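Local coordinates for Dot/Icm T4SS effector (Legionella pneumophila, PDB 6VVE), which acts as a bacterial effector kinase that is switched on by inositol hexakisphosphate from the host cell and binds ADP with manganese, at residues A[99-105]-A[133-139]; A[23-27]-A[37-41]; A[239-243]-A[282-286]. All blocks are in the same frame, centred on the assembly; numbering follows the deposited sequence.

Interaction 1. Residues A[99-105]-A[133-139]; sequences RHPREFY and WNIKNEE. With IHP (inositol hexakisphosphate), chain B.
Tyr-105 brings CD1 over one face of the Trp-133 indole: Tyr-105 CD1 is 3.5 Å from Trp-133 CD2, and the planes meet at 48°, neither stacked nor edge-to-face. At the root of the tyrosine side chain, Tyr-105 CB meets Ile-135 CG2 at 3.7 Å. The other branch of Ile-135, with CG1 squeezed between backbone N and carbonyl carbon (chi1 63°), sends CD1 to 3.7 Å from Arg-102 CG, and the two chains run roughly perpendicular. Glu-138 bends at chi2 (57°) to bring its carboxylate to the start of helix 102-121, where OE1 lies 3.4 Å from Arg-102 CB. Arg-99, exposed and poorly ordered, completes a salt-bridge network. Its guanidinium takes Glu-138 OE2 over one face, a charge contact with no N-H aimed at the oxygen, and Glu-139 OE2 near its plane, through a weak hydrogen bond of 3.3 Å from Arg-99 NH1. Lys-136 points away from this helix, its extended chain carrying NZ to three phosphate oxygens of inositol hexakisphosphate, with O43 at 2.7 Å. Trp-133 NE1 is hydrogen-bonded to the backbone Asp-207 O. In a five-stranded sheet ordered as in a protein kinase N-lobe, this is consistent with the start of the C helix resting on the beta4 strand and the turn after it, which supplies Lys-136 to the inositol hexakisphosphate pocket.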
loop_
_atom_site.group_PDB
_atom_site.type_symbol
_atom_site.label_atom_id
_atom_site.label_comp_id
_atom_site.label_asym_id
_atom_site.label_seq_id
_atom_site.Cartn_x
_atom_site.Cartn_y
_atom_site.Cartn_z
ATOM N N ARG A 99 8.534 9.863 18.558
ATOM C CA ARG A 99 7.877 9.999 19.856
ATOM C C ARG A 99 6.585 10.776 19.639
ATOM O O ARG A 99 6.620 11.955 19.275
ATOM C CB ARG A 99 8.777 10.704 20.867
ATOM C CG ARG A 99 8.060 11.174 22.129
ATOM C CD ARG A 99 7.449 10.014 22.910
ATOM N NE ARG A 99 6.596 10.481 24.005
ATOM C CZ ARG A 99 6.038 9.689 24.915
ATOM N NH1 ARG A 99 6.244 8.380 24.874
ATOM N NH2 ARG A 99 5.278 10.207 25.869
ATOM N N HIS A 100 5.452 10.130 19.877
ATOM C CA HIS A 100 4.144 10.742 19.721
ATOM C C HIS A 100 3.227 10.233 20.824
ATOM O O HIS A 100 3.505 9.201 21.442
ATOM C CB HIS A 100 3.534 10.422 18.351
ATOM C CG HIS A 100 4.468 10.647 17.206
ATOM N ND1 HIS A 100 5.406 9.715 16.818
ATOM C CD2 HIS A 100 4.612 11.697 16.364
ATOM C CE1 HIS A 100 6.086 10.180 15.787
ATOM N NE2 HIS A 100 5.623 11.382 15.491
ATOM N N PRO A 101 2.137 10.946 21.098
ATOM C CA PRO A 101 1.175 10.458 22.096
ATOM C C PRO A 101 0.448 9.215 21.604
ATOM O O PRO A 101 0.406 8.911 20.407
ATOM C CB PRO A 101 0.200 11.632 22.274
ATOM C CG PRO A 101 0.891 12.821 21.673
ATOM C CD PRO A 101 1.774 12.279 20.580
ATOM N N ARG A 102 -0.142 8.498 22.564
ATOM C CA ARG A 102 -0.952 7.328 22.237
ATOM C C ARG A 102 -1.998 7.658 21.180
ATOM O O ARG A 102 -2.196 6.892 20.229
ATOM C CB ARG A 102 -1.617 6.796 23.506
ATOM C CG ARG A 102 -2.778 5.850 23.276
ATOM C CD ARG A 102 -3.378 5.397 24.611
ATOM N NE ARG A 102 -2.390 4.722 25.449
ATOM C CZ ARG A 102 -2.614 4.309 26.693
ATOM N NH1 ARG A 102 -3.801 4.504 27.256
ATOM N NH2 ARG A 102 -1.649 3.706 27.377
ATOM N N GLU A 103 -2.675 8.802 21.326
ATOM C CA GLU A 103 -3.737 9.156 20.390
ATOM C C GLU A 103 -3.220 9.277 18.963
ATOM O O GLU A 103 -3.980 9.081 18.010
ATOM C CB GLU A 103 -4.401 10.465 20.824
ATOM C CG GLU A 103 -5.167 10.385 22.148
ATOM C CD GLU A 103 -4.252 10.357 23.365
ATOM O OE1 GLU A 103 -3.057 10.710 23.230
ATOM O OE2 GLU A 103 -4.727 9.975 24.456
ATOM N N PHE A 104 -1.936 9.598 18.793
ATOM C CA PHE A 104 -1.360 9.677 17.457
ATOM C C PHE A 104 -1.364 8.314 16.783
ATOM O O PHE A 104 -1.706 8.199 15.597
ATOM C CB PHE A 104 0.061 10.238 17.537
ATOM C CG PHE A 104 0.792 10.236 16.226
ATOM C CD1 PHE A 104 0.620 11.266 15.319
ATOM C CD2 PHE A 104 1.662 9.209 15.907
ATOM C CE1 PHE A 104 1.295 11.268 14.116
ATOM C CE2 PHE A 104 2.338 9.205 14.705
ATOM C CZ PHE A 104 2.156 10.236 13.810
ATOM N N TYR A 105 -0.993 7.267 17.523
ATOM C CA TYR A 105 -0.987 5.924 16.954
ATOM C C TYR A 105 -2.396 5.361 16.826
ATOM O O TYR A 105 -2.695 4.652 15.857
ATOM C CB TYR A 105 -0.120 4.999 17.809
ATOM C CG TYR A 105 1.334 5.404 17.851
ATOM C CD1 TYR A 105 2.172 5.160 16.771
ATOM C CD2 TYR A 105 1.873 6.022 18.972
ATOM C CE1 TYR A 105 3.508 5.527 16.802
ATOM C CE2 TYR A 105 3.206 6.393 19.014
ATOM C CZ TYR A 105 4.019 6.141 17.926
ATOM O OH TYR A 105 5.345 6.507 17.957
ATOM N N TRP A 133 -0.326 -0.486 15.499
ATOM C CA TRP A 133 0.585 -0.028 16.535
ATOM C C TRP A 133 0.061 -0.499 17.889
ATOM O O TRP A 133 -1.066 -0.165 18.275
ATOM C CB TRP A 133 0.707 1.493 16.510
ATOM C CG TRP A 133 1.473 2.024 15.347
ATOM C CD1 TRP A 133 0.960 2.529 14.188
ATOM C CD2 TRP A 133 2.898 2.103 15.227
ATOM N NE1 TRP A 133 1.983 2.921 13.354
ATOM C CE2 TRP A 133 3.181 2.675 13.970
ATOM C CE3 TRP A 133 3.960 1.752 16.060
ATOM C CZ2 TRP A 133 4.481 2.895 13.525
ATOM C CZ3 TRP A 133 5.254 1.980 15.618
ATOM C CH2 TRP A 133 5.501 2.545 14.362
ATOM N N ASN A 134 0.877 -1.270 18.598
ATOM C CA ASN A 134 0.542 -1.702 19.947
ATOM C C ASN A 134 0.893 -0.586 20.922
ATOM O O ASN A 134 2.037 -0.108 20.950
ATOM C CB ASN A 134 1.293 -2.984 20.296
ATOM C CG ASN A 134 0.769 -3.633 21.564
ATOM O OD1 ASN A 134 0.909 -3.087 22.663
ATOM N ND2 ASN A 134 0.165 -4.807 21.418
ATOM N N ILE A 135 -0.086 -0.176 21.727
ATOM C CA ILE A 135 0.064 1.018 22.548
ATOM C C ILE A 135 -0.304 0.759 24.001
ATOM O O ILE A 135 -0.574 1.702 24.758
ATOM C CB ILE A 135 -0.799 2.165 21.975
ATOM C CG1 ILE A 135 -2.280 1.762 22.032
ATOM C CG2 ILE A 135 -0.381 2.487 20.559
ATOM C CD1 ILE A 135 -3.212 2.741 21.374
ATOM N N LYS A 136 -0.311 -0.509 24.411
ATOM C CA LYS A 136 -0.665 -0.807 25.798
ATOM C C LYS A 136 0.374 -0.232 26.756
ATOM O O LYS A 136 0.066 0.049 27.916
ATOM C CB LYS A 136 -0.829 -2.312 26.003
ATOM C CG LYS A 136 0.427 -3.151 25.821
ATOM C CD LYS A 136 0.048 -4.619 25.652
ATOM C CE LYS A 136 1.279 -5.510 25.539
ATOM N NZ LYS A 136 0.912 -6.946 25.361
ATOM N N ASN A 137 1.613 -0.048 26.293
ATOM C CA ASN A 137 2.625 0.746 26.991
ATOM C C ASN A 137 2.948 1.940 26.096
ATOM O O ASN A 137 3.545 1.773 25.025
ATOM C CB ASN A 137 3.883 -0.074 27.286
ATOM C CG ASN A 137 4.920 0.709 28.084
ATOM O OD1 ASN A 137 4.989 1.939 28.006
ATOM N ND2 ASN A 137 5.737 -0.004 28.855
ATOM N N GLU A 138 2.550 3.141 26.527
ATOM C CA GLU A 138 2.752 4.337 25.712
ATOM C C GLU A 138 4.228 4.634 25.479
ATOM O O GLU A 138 4.564 5.350 24.530
ATOM C CB GLU A 138 2.053 5.532 26.372
ATOM C CG GLU A 138 2.491 6.905 25.869
ATOM C CD GLU A 138 2.316 7.086 24.372
ATOM O OE1 GLU A 138 1.700 6.210 23.726
ATOM O OE2 GLU A 138 2.808 8.104 23.836
ATOM N N GLU A 139 5.116 4.100 26.309
ATOM C CA GLU A 139 6.550 4.301 26.142
ATOM C C GLU A 139 7.238 3.123 25.464
ATOM O O GLU A 139 8.457 3.178 25.239
ATOM C CB GLU A 139 7.211 4.574 27.498
ATOM C CG GLU A 139 7.052 6.006 27.991
ATOM C CD GLU A 139 5.615 6.360 28.327
ATOM O OE1 GLU A 139 4.958 5.582 29.054
ATOM O OE2 GLU A 139 5.139 7.415 27.853
HETATM C C1 IHP B . 1.671 -12.301 21.650
HETATM C C2 IHP B . 1.957 -12.737 23.096
HETATM C C3 IHP B . 1.806 -11.569 24.073
HETATM C C4 IHP B . 0.409 -10.942 23.960
HETATM C C5 IHP B . 0.189 -10.406 22.533
HETATM C C6 IHP B . 0.371 -11.501 21.484
HETATM O O11 IHP B . 1.556 -13.457 20.841
HETATM P P1 IHP B . 2.753 -13.800 19.783
HETATM O O21 IHP B . 2.151 -14.206 18.460
HETATM O O31 IHP B . 3.647 -12.596 19.608
HETATM O O41 IHP B . 3.585 -14.957 20.333
HETATM O O12 IHP B . 3.277 -13.223 23.142
HETATM P P2 IHP B . 3.552 -14.711 23.803
HETATM O O22 IHP B . 2.241 -15.401 24.075
HETATM O O32 IHP B . 4.357 -15.531 22.834
HETATM O O42 IHP B . 4.310 -14.537 25.092
HETATM O O13 IHP B . 2.752 -10.596 23.733
HETATM P P3 IHP B . 3.645 -9.864 24.900
HETATM O O23 IHP B . 3.490 -10.610 26.215
HETATM O O33 IHP B . 5.107 -9.876 24.468
HETATM O O43 IHP B . 3.197 -8.429 25.075
HETATM O O14 IHP B . 0.287 -9.897 24.873
HETATM P P4 IHP B . -1.053 -9.885 25.833
HETATM O O24 IHP B . -1.083 -11.121 26.694
HETATM O O34 IHP B . -2.289 -9.885 24.949
HETATM O O44 IHP B . -1.041 -8.657 26.710
HETATM O O15 IHP B . -1.107 -9.902 22.427
HETATM P P5 IHP B . -1.318 -8.287 22.246
HETATM O O25 IHP B . -2.601 -7.870 22.936
HETATM O O35 IHP B . -0.163 -7.535 22.853
HETATM O O45 IHP B . -1.400 -7.972 20.769
HETATM O O16 IHP B . 0.400 -10.902 20.204
HETATM P P6 IHP B . -0.856 -11.156 19.166
HETATM O O26 IHP B . -0.323 -11.586 17.816
HETATM O O36 IHP B . -1.767 -12.226 19.714
HETATM O O46 IHP B . -1.628 -9.859 19.030
HETATM O O HOH W 1 6.288 6.185 23.051
#

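Interaction 2. Residues A[23-27]-A[37-41]; sequences NKEFK and AVRFE
Lys-27 and Phe-40 bury the most surface here: Lys-27 CG comes to 3.5 Å from Phe-40 CE1, the lysine chain and the ring running at about a right angle. A bend at chi2 (-74°) takes the rest of the lysine off the ring, and its ammonium forms a salt bridge with Glu-21. The phenylalanine also lies beside backbone: Lys-24 O is 3.5 Å from Phe-40 CB, while Glu-25 O sits at the ring edge, near the plane, and accepts from Phe-40 N at 2.8 Å. Strands 26-30 and 34-41 form an antiparallel beta hairpin, and this contact holds the end away from its turn. Lys-27 and Val-38 make a hydrogen-bonded pair, with Lys-27 N giving to Val-38 O at 2.9 Å and Val-38 N to Lys-27 O at 2.8 Å, the latter almost straight at 173°. Phe-26 and Arg-39 are the neighbouring non-hydrogen-bonded pair, their side chains on the opposite face of the sheet from those of Lys-27 and Val-38. There Phe-26 CE1 touches Arg-39 CB at 3.5 Å, and the phenylalanine reaches on to Ile-113 of helix 102-121. Arg-39 leads away from that ring and puts NH1 in line with Glu-41 OE2, 2.6 Å apart and in the guanidinium plane. Before the strand, Asn-23 OD1 accepts from Glu-25 N, in its carbonyl plane as an Asx turn, and from Phe-26 N, above that plane.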
loop_
_atom_site.group_PDB
_atom_site.type_symbol
_atom_site.label_atom_id
_atom_site.label_comp_id
_atom_site.label_asym_id
_atom_site.label_seq_id
_atom_site.Cartn_x
_atom_site.Cartn_y
_atom_site.Cartn_z
ATOM N N ASN A 23 -15.163 1.746 22.075
ATOM C CA ASN A 23 -15.176 1.972 20.634
ATOM C C ASN A 23 -16.496 1.480 20.062
ATOM O O ASN A 23 -16.889 0.332 20.298
ATOM C CB ASN A 23 -14.004 1.248 19.959
ATOM C CG ASN A 23 -13.543 1.941 18.699
ATOM O OD1 ASN A 23 -14.260 1.978 17.697
ATOM N ND2 ASN A 23 -12.328 2.489 18.739
ATOM N N LYS A 24 -17.178 2.345 19.314
ATOM C CA LYS A 24 -18.432 1.960 18.688
ATOM C C LYS A 24 -18.247 1.390 17.287
ATOM O O LYS A 24 -19.138 0.689 16.797
ATOM C CB LYS A 24 -19.380 3.161 18.599
ATOM C CG LYS A 24 -19.335 4.098 19.789
ATOM C CD LYS A 24 -20.596 4.949 19.858
ATOM C CE LYS A 24 -21.744 4.188 20.509
ATOM N NZ LYS A 24 -21.823 4.469 21.972
ATOM N N GLU A 25 -17.111 1.658 16.639
ATOM C CA GLU A 25 -16.938 1.365 15.222
ATOM C C GLU A 25 -16.045 0.171 14.946
ATOM O O GLU A 25 -16.317 -0.585 14.014
ATOM C CB GLU A 25 -16.361 2.589 14.497
ATOM C CG GLU A 25 -17.092 3.894 14.775
ATOM C CD GLU A 25 -16.529 5.064 13.984
ATOM O OE1 GLU A 25 -15.691 4.830 13.085
ATOM O OE2 GLU A 25 -16.926 6.218 14.261
ATOM N N PHE A 26 -14.983 -0.027 15.720
ATOM C CA PHE A 26 -14.005 -1.061 15.425
ATOM C C PHE A 26 -13.564 -1.766 16.700
ATOM O O PHE A 26 -13.442 -1.142 17.760
ATOM C CB PHE A 26 -12.766 -0.478 14.721
ATOM C CG PHE A 26 -13.066 0.193 13.414
ATOM C CD1 PHE A 26 -13.174 -0.550 12.249
ATOM C CD2 PHE A 26 -13.229 1.566 13.343
ATOM C CE1 PHE A 26 -13.442 0.058 11.042
ATOM C CE2 PHE A 26 -13.502 2.184 12.133
ATOM C CZ PHE A 26 -13.604 1.430 10.982
ATOM N N LYS A 27 -13.314 -3.074 16.577
ATOM C CA LYS A 27 -12.809 -3.894 17.670
ATOM C C LYS A 27 -11.738 -4.822 17.119
ATOM O O LYS A 27 -11.783 -5.211 15.946
ATOM C CB LYS A 27 -13.916 -4.721 18.331
ATOM C CG LYS A 27 -14.996 -3.904 19.023
ATOM C CD LYS A 27 -14.496 -3.300 20.331
ATOM C CE LYS A 27 -15.595 -2.489 21.011
ATOM N NZ LYS A 27 -15.133 -1.850 22.276
ATOM N N ALA A 37 -9.638 -7.435 12.727
ATOM C CA ALA A 37 -10.293 -6.158 12.987
ATOM C C ALA A 37 -11.732 -6.255 12.501
ATOM O O ALA A 37 -11.974 -6.622 11.345
ATOM C CB ALA A 37 -9.561 -5.012 12.291
ATOM N N VAL A 38 -12.683 -5.946 13.383
ATOM C CA VAL A 38 -14.107 -6.063 13.096
ATOM C C VAL A 38 -14.729 -4.675 13.133
ATOM O O VAL A 38 -14.531 -3.928 14.099
ATOM C CB VAL A 38 -14.811 -6.990 14.106
ATOM C CG1 VAL A 38 -16.316 -7.014 13.852
ATOM C CG2 VAL A 38 -14.236 -8.396 14.034
ATOM N N ARG A 39 -15.479 -4.331 12.082
ATOM C CA ARG A 39 -16.178 -3.056 12.020
ATOM C C ARG A 39 -17.663 -3.265 12.280
ATOM O O ARG A 39 -18.216 -4.341 12.027
ATOM C CB ARG A 39 -15.973 -2.376 10.668
ATOM C CG ARG A 39 -16.578 -3.096 9.480
ATOM C CD ARG A 39 -16.370 -2.302 8.193
ATOM N NE ARG A 39 -17.101 -2.867 7.060
ATOM C CZ ARG A 39 -18.362 -2.577 6.764
ATOM N NH1 ARG A 39 -19.042 -1.721 7.513
ATOM N NH2 ARG A 39 -18.947 -3.141 5.716
ATOM N N PHE A 40 -18.306 -2.217 12.795
ATOM C CA PHE A 40 -19.693 -2.277 13.231
ATOM C C PHE A 40 -20.521 -1.212 12.531
ATOM O O PHE A 40 -20.028 -0.123 12.228
ATOM C CB PHE A 40 -19.802 -2.074 14.753
ATOM C CG PHE A 40 -19.167 -3.168 15.561
ATOM C CD1 PHE A 40 -17.787 -3.287 15.635
ATOM C CD2 PHE A 40 -19.953 -4.081 16.250
ATOM C CE1 PHE A 40 -17.203 -4.288 16.368
ATOM C CE2 PHE A 40 -19.369 -5.093 16.995
ATOM C CZ PHE A 40 -17.995 -5.198 17.052
ATOM N N GLU A 41 -21.792 -1.541 12.278
ATOM C CA GLU A 41 -22.788 -0.579 11.838
ATOM C C GLU A 41 -24.054 -0.814 12.649
ATOM O O GLU A 41 -24.477 -1.962 12.838
ATOM C CB GLU A 41 -23.104 -0.708 10.341
ATOM C CG GLU A 41 -21.922 -0.484 9.422
ATOM C CD GLU A 41 -22.319 -0.565 7.948
ATOM O OE1 GLU A 41 -23.459 -0.206 7.626
ATOM O OE2 GLU A 41 -21.490 -0.986 7.118
#

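Interaction 3. Residues A[239-243]-A[282-286]; sequences IYPPT and GLISL
Tyr-240, the first residue to leave helix 231-239, offers its carbonyl to Ser-285: OG donates to Tyr-240 O at 2.8 Å, from within the carbonyl plane. The serine reaches it with OG anti to its own carbonyl carbon (chi1 -60°), while the tyrosine ring leads away from this contact and its hydroxyl bonds to Lys-155 O. Pro-241 turns its ring away, yet its backbone passes the same serine hydroxyl, with Pro-241 C 3.2 Å from Ser-285 OG. Pro-242 then provides the largest share of the buried surface. Its nitrogen, which has no hydrogen to give, lies 2.9 Å from Ser-285 OG, so the hydroxyl lies close to the proline nitrogen while its bond goes to the carbonyl two residues back. The proline ring lies against the backbone of the facing loop: CG is 3.4 Å from Leu-283 O and 3.4 Å from Ile-284 C, and CB is 3.6 Å from Gly-282 O. Ile-250 and Trp-252 also touch this proline. Gly-282 closes helix 272-280 with a Schellman motif, its positive phi (81°) turning the chain into the loop. The arrangement is a loop-to-loop contact between the segments that follow two helices, in the helical C-terminal part of this kinase.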
loop_
_atom_site.group_PDB
_atom_site.type_symbol
_atom_site.label_atom_id
_atom_site.label_comp_id
_atom_site.label_asym_id
_atom_site.label_seq_id
_atom_site.Cartn_x
_atom_site.Cartn_y
_atom_site.Cartn_z
ATOM N N ILE A 239 10.801 0.141 -13.987
ATOM C CA ILE A 239 11.254 -1.243 -14.098
ATOM C C ILE A 239 11.220 -1.705 -15.551
ATOM O O ILE A 239 12.103 -2.444 -16.000
ATOM C CB ILE A 239 10.395 -2.140 -13.191
ATOM C CG1 ILE A 239 10.468 -1.652 -11.739
ATOM C CG2 ILE A 239 10.830 -3.584 -13.286
ATOM C CD1 ILE A 239 9.568 -2.422 -10.781
ATOM N N TYR A 240 10.180 -1.331 -16.298
ATOM C CA TYR A 240 10.002 -1.751 -17.692
ATOM C C TYR A 240 9.815 -0.511 -18.548
ATOM O O TYR A 240 8.742 -0.282 -19.115
ATOM C CB TYR A 240 8.809 -2.700 -17.848
ATOM C CG TYR A 240 8.889 -3.925 -16.976
ATOM C CD1 TYR A 240 9.867 -4.897 -17.194
ATOM C CD2 TYR A 240 7.992 -4.118 -15.934
ATOM C CE1 TYR A 240 9.951 -6.015 -16.390
ATOM C CE2 TYR A 240 8.064 -5.240 -15.125
ATOM C CZ TYR A 240 9.041 -6.186 -15.356
ATOM O OH TYR A 240 9.119 -7.293 -14.551
ATOM N N PRO A 241 10.850 0.311 -18.669
ATOM C CA PRO A 241 10.742 1.547 -19.469
ATOM C C PRO A 241 10.417 1.227 -20.918
ATOM O O PRO A 241 10.654 0.100 -21.382
ATOM C CB PRO A 241 12.137 2.178 -19.338
ATOM C CG PRO A 241 13.054 1.019 -18.973
ATOM C CD PRO A 241 12.206 0.122 -18.109
ATOM N N PRO A 242 9.870 2.184 -21.658
ATOM C CA PRO A 242 9.625 1.952 -23.088
ATOM C C PRO A 242 10.930 1.761 -23.849
ATOM O O PRO A 242 11.982 2.275 -23.470
ATOM C CB PRO A 242 8.903 3.227 -23.548
ATOM C CG PRO A 242 8.485 3.938 -22.287
ATOM C CD PRO A 242 9.482 3.537 -21.233
ATOM N N THR A 243 10.843 1.016 -24.947
ATOM C CA THR A 243 11.991 0.665 -25.770
ATOM C C THR A 243 11.705 1.024 -27.219
ATOM O O THR A 243 10.603 0.783 -27.722
ATOM C CB THR A 243 12.313 -0.835 -25.649
ATOM O OG1 THR A 243 12.906 -1.101 -24.373
ATOM C CG2 THR A 243 13.261 -1.265 -26.739
ATOM N N GLY A 282 4.910 5.552 -28.009
ATOM C CA GLY A 282 6.128 4.970 -27.490
ATOM C C GLY A 282 6.786 5.767 -26.391
ATOM O O GLY A 282 7.983 5.578 -26.139
ATOM N N LEU A 283 6.037 6.645 -25.716
ATOM C CA LEU A 283 6.599 7.513 -24.694
ATOM C C LEU A 283 6.574 6.889 -23.305
ATOM O O LEU A 283 7.460 7.172 -22.493
ATOM C CB LEU A 283 5.834 8.839 -24.655
ATOM C CG LEU A 283 5.768 9.623 -25.968
ATOM C CD1 LEU A 283 5.068 10.957 -25.734
ATOM C CD2 LEU A 283 7.146 9.828 -26.552
ATOM N N ILE A 284 5.568 6.071 -23.009
ATOM C CA ILE A 284 5.426 5.424 -21.717
ATOM C C ILE A 284 5.111 3.951 -21.945
ATOM O O ILE A 284 4.679 3.534 -23.023
ATOM C CB ILE A 284 4.327 6.072 -20.849
ATOM C CG1 ILE A 284 2.959 5.936 -21.524
ATOM C CG2 ILE A 284 4.638 7.527 -20.602
ATOM C CD1 ILE A 284 1.792 6.357 -20.637
ATOM N N SER A 285 5.326 3.165 -20.903
ATOM C CA SER A 285 4.940 1.763 -20.867
ATOM C C SER A 285 3.682 1.603 -20.021
ATOM O O SER A 285 3.360 2.441 -19.174
ATOM C CB SER A 285 6.070 0.900 -20.293
ATOM O OG SER A 285 7.227 1.019 -21.094
ATOM N N LEU A 286 2.980 0.502 -20.248
ATOM C CA LEU A 286 1.782 0.176 -19.494
ATOM C C LEU A 286 1.770 -1.326 -19.229
ATOM O O LEU A 286 2.228 -2.100 -20.072
ATOM C CB LEU A 286 0.507 0.570 -20.255
ATOM C CG LEU A 286 0.292 2.048 -20.547
ATOM C CD1 LEU A 286 -0.918 2.223 -21.454
ATOM C CD2 LEU A 286 0.120 2.834 -19.266
#

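From the N terminus, the three contacts follow one another in series; none nests in or crosses another. Interaction 2 closes the short loop of a hairpin in the four-stranded sheet, and residues of both its strands lie against helix 102-121. Interaction 1 then closes a loop containing most of that helix and brings its first turn back to strand 132-134 at the edge of the five-stranded sheet. The helix therefore links the two contacts, whose nearest atoms are about 9 Å apart. Interaction 3, about 44 Å from both between centres and across the chain's centre, closes a loop holding helices 253-262 and 272-280 and joins the exits of helices 231-239 and 272-280.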